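Local atomic coordinates of RNA polymerase II subunit A C-terminal domain phosphatase SSU72 (PDB entry 4H3K), a protein that removes phosphate from serine and threonine residues of the C-terminal domain of RNA polymerase II and takes part in RNA processing and transcription termination. Residues R54-V62 with P115-F125. The protein carries 1 engineered substitution. Numbering follows the deposited sequence.
Sequences RSFGTGTHV and PERFQNCKDLF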
# COMPACT_ATOMS: atom_id res chain seq x y z
N ARG B 54 -4.26 15.83 4.25
CA ARG B 54 -4.26 15.71 5.69
C ARG B 54 -2.80 15.89 6.12
O ARG B 54 -1.88 15.74 5.30
CB ARG B 54 -4.77 14.33 6.14
CG ARG B 54 -6.16 13.90 5.61
CD ARG B 54 -7.28 14.01 6.63
NE ARG B 54 -6.87 13.84 8.04
CZ ARG B 54 -7.05 12.75 8.79
NH1 ARG B 54 -7.59 11.64 8.29
NH2 ARG B 54 -6.66 12.76 10.06
N SER B 55 -2.59 16.21 7.38
CA SER B 55 -1.26 16.44 7.87
C SER B 55 -1.07 15.83 9.24
O SER B 55 -2.04 15.67 10.00
CB SER B 55 -0.99 17.95 7.90
OG SER B 55 -1.78 18.57 8.88
N PHE B 56 0.18 15.47 9.55
CA PHE B 56 0.48 14.68 10.74
C PHE B 56 1.87 15.01 11.21
O PHE B 56 2.65 15.63 10.48
CB PHE B 56 0.44 13.16 10.43
CG PHE B 56 -0.87 12.69 9.88
CD1 PHE B 56 -1.92 12.38 10.74
CD2 PHE B 56 -1.06 12.59 8.49
CE1 PHE B 56 -3.15 11.96 10.25
CE2 PHE B 56 -2.27 12.17 7.97
CZ PHE B 56 -3.33 11.84 8.85
N GLY B 57 2.18 14.58 12.43
CA GLY B 57 3.55 14.59 12.95
C GLY B 57 3.93 13.17 13.40
O GLY B 57 3.09 12.40 13.82
N THR B 58 5.21 12.83 13.30
CA THR B 58 5.68 11.54 13.78
C THR B 58 6.42 11.61 15.11
O THR B 58 6.78 10.56 15.66
CB THR B 58 6.64 10.87 12.81
OG1 THR B 58 7.68 11.80 12.48
CG2 THR B 58 5.88 10.42 11.53
N GLY B 59 6.67 12.82 15.61
CA GLY B 59 7.43 12.98 16.85
C GLY B 59 6.73 12.36 18.05
O GLY B 59 5.49 12.19 18.07
N THR B 60 7.51 12.01 19.07
CA THR B 60 6.99 11.53 20.33
C THR B 60 6.13 12.59 21.04
O THR B 60 5.23 12.27 21.81
CB THR B 60 8.18 11.09 21.23
OG1 THR B 60 8.90 10.03 20.54
CG2 THR B 60 7.70 10.54 22.53
N HIS B 61 6.44 13.86 20.78
CA HIS B 61 5.78 14.99 21.42
C HIS B 61 5.89 16.20 20.49
O HIS B 61 6.61 16.18 19.49
CB HIS B 61 6.43 15.31 22.76
CG HIS B 61 7.92 15.51 22.66
ND1 HIS B 61 8.49 16.75 22.47
CD2 HIS B 61 8.93 14.62 22.68
CE1 HIS B 61 9.80 16.61 22.41
NE2 HIS B 61 10.10 15.33 22.52
N VAL B 62 5.18 17.26 20.86
CA VAL B 62 5.15 18.50 20.11
C VAL B 62 6.19 19.43 20.68
O VAL B 62 6.32 19.57 21.91
CB VAL B 62 3.77 19.15 20.21
CG1 VAL B 62 3.77 20.59 19.63
CG2 VAL B 62 2.74 18.27 19.50
N PRO B 115 -2.77 19.17 16.69
CA PRO B 115 -1.83 18.39 15.88
C PRO B 115 -2.20 16.91 15.96
O PRO B 115 -2.78 16.48 16.96
CB PRO B 115 -0.49 18.67 16.56
CG PRO B 115 -0.82 19.01 17.97
CD PRO B 115 -2.11 19.82 17.83
N GLU B 116 -1.93 16.15 14.90
CA GLU B 116 -2.28 14.74 14.83
C GLU B 116 -1.03 13.87 14.65
O GLU B 116 -0.16 14.19 13.84
CB GLU B 116 -3.27 14.49 13.69
CG GLU B 116 -4.61 15.26 13.87
CD GLU B 116 -5.45 15.25 12.62
OE1 GLU B 116 -6.44 14.51 12.59
OE2 GLU B 116 -5.14 15.97 11.65
N ARG B 117 -0.96 12.78 15.42
CA ARG B 117 0.09 11.80 15.30
C ARG B 117 -0.19 10.86 14.13
O ARG B 117 -1.26 10.21 14.08
CB ARG B 117 0.21 10.92 16.55
CG ARG B 117 0.61 11.67 17.80
CD ARG B 117 0.97 10.73 19.00
NE ARG B 117 1.72 9.49 18.69
CZ ARG B 117 3.01 9.42 18.32
NH1 ARG B 117 3.72 10.52 18.16
NH2 ARG B 117 3.57 8.24 18.13
N PHE B 118 0.77 10.77 13.22
CA PHE B 118 0.68 9.83 12.09
C PHE B 118 0.41 8.38 12.54
O PHE B 118 -0.41 7.66 11.95
CB PHE B 118 1.99 9.85 11.29
CG PHE B 118 1.94 9.01 10.05
CD1 PHE B 118 1.47 9.56 8.85
CD2 PHE B 118 2.37 7.69 10.06
CE1 PHE B 118 1.42 8.77 7.69
CE2 PHE B 118 2.34 6.91 8.92
CZ PHE B 118 1.85 7.45 7.73
N GLN B 119 1.13 7.95 13.56
CA GLN B 119 1.05 6.56 14.01
C GLN B 119 -0.35 6.21 14.54
O GLN B 119 -0.66 5.03 14.69
CB GLN B 119 2.15 6.25 15.04
CG GLN B 119 3.57 6.38 14.49
CD GLN B 119 4.23 7.77 14.67
OE1 GLN B 119 5.44 7.84 14.80
NE2 GLN B 119 3.45 8.85 14.67
N ASN B 120 -1.18 7.23 14.79
CA ASN B 120 -2.56 7.00 15.30
C ASN B 120 -3.63 6.97 14.26
O ASN B 120 -4.75 6.55 14.55
CB ASN B 120 -2.98 8.07 16.32
CG ASN B 120 -2.17 8.03 17.57
OD1 ASN B 120 -1.64 6.98 17.97
ND2 ASN B 120 -2.05 9.19 18.21
N CYS B 121 -3.32 7.44 13.06
CA CYS B 121 -4.35 7.51 12.02
C CYS B 121 -4.36 6.26 11.14
O CYS B 121 -3.35 5.56 11.03
CB CYS B 121 -4.18 8.76 11.15
SG CYS B 121 -5.63 9.12 10.12
N LYS B 122 -5.50 6.05 10.49
CA LYS B 122 -5.81 4.84 9.72
C LYS B 122 -6.36 5.17 8.31
O LYS B 122 -6.98 4.31 7.66
CB LYS B 122 -6.84 4.01 10.49
CG LYS B 122 -8.16 4.77 10.86
CD LYS B 122 -7.94 6.28 11.17
CE LYS B 122 -8.89 6.83 12.23
NZ LYS B 122 -10.01 7.59 11.60
N ASP B 123 -6.15 6.40 7.84
CA ASP B 123 -6.63 6.87 6.54
C ASP B 123 -5.75 6.36 5.39
O ASP B 123 -4.59 6.06 5.62
CB ASP B 123 -6.63 8.39 6.52
CG ASP B 123 -7.93 8.97 6.02
OD1 ASP B 123 -8.50 8.39 5.08
OD2 ASP B 123 -8.35 10.01 6.58
N LEU B 124 -6.30 6.28 4.17
CA LEU B 124 -5.51 5.91 2.99
C LEU B 124 -5.12 7.12 2.15
O LEU B 124 -5.94 8.03 1.94
CB LEU B 124 -6.23 4.89 2.10
CG LEU B 124 -6.82 3.63 2.76
CD1 LEU B 124 -7.48 2.71 1.73
CD2 LEU B 124 -5.74 2.89 3.53
N PHE B 125 -3.88 7.12 1.67
CA PHE B 125 -3.38 8.14 0.75
C PHE B 125 -2.78 7.53 -0.52
O PHE B 125 -2.44 6.34 -0.56
CB PHE B 125 -2.34 9.00 1.48
CG PHE B 125 -2.87 9.59 2.74
CD1 PHE B 125 -3.71 10.71 2.69
CD2 PHE B 125 -2.64 8.98 3.95
CE1 PHE B 125 -4.23 11.25 3.84
CE2 PHE B 125 -3.20 9.50 5.13
CZ PHE B 125 -3.99 10.64 5.07
O HOH W 1 -5.18 16.50 8.84
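Phe-56 carries its ring into the curve of 115-125, where Phe-118, Cys-121 and Phe-125 pack against it. Phe-118 turns its ring edge toward the Phe-56 face in a T-shaped pair, centroids 5.7 Å apart and planes at 90°. The Cys-121 CB reaches Phe-56 CE1 at 3.5 Å, with SG lying obliquely beside the ring, and Phe-125 CZ meets the ring edge at CE2. With CG of Phe-56 anti to its carbonyl carbon (chi1 -57°), the ring runs back along the strand, and its CZ lies over one face of the Arg-54 guanidinium, offset toward the rim.

That guanidinium is held by two carboxylates at its edge. NH1 pairs with Asp-123 OD2 in a salt bridge modelled at 2.5 Å, a length too short to be taken literally, while NH2 forms a longer, weak one to Glu-116 OE1, 3.1 Å. The bends at chi2 and chi3 of Arg-54 bring NE round to a water, which also accepts from Ser-55 N and donates to Glu-116 OE2. Lys-112 pairs with that same OE2.

Behind the side chains, the backbones join through a single bridge: Gly-57 N donates to Glu-116 O (2.8 Å) and Phe-118 N to Gly-57 O (2.9 Å). An alanine in place of Phe-56 removes the ring atom over the guanidinium rim and would probably open a gap between Cys-121, Phe-118 and Phe-125.

Strand 52-57 is the edge strand of the alpha/beta sheet, parallel to 27-32, in the 2-1-3-4 order of low-molecular-weight tyrosine phosphatases; the loop packs on its other side. Apolar rings fill the middle, while one arginine bridges two acids that do not touch, tying two separate points of the loop to the edge strand; Lys-112 probably adds positive charge beside Glu-116.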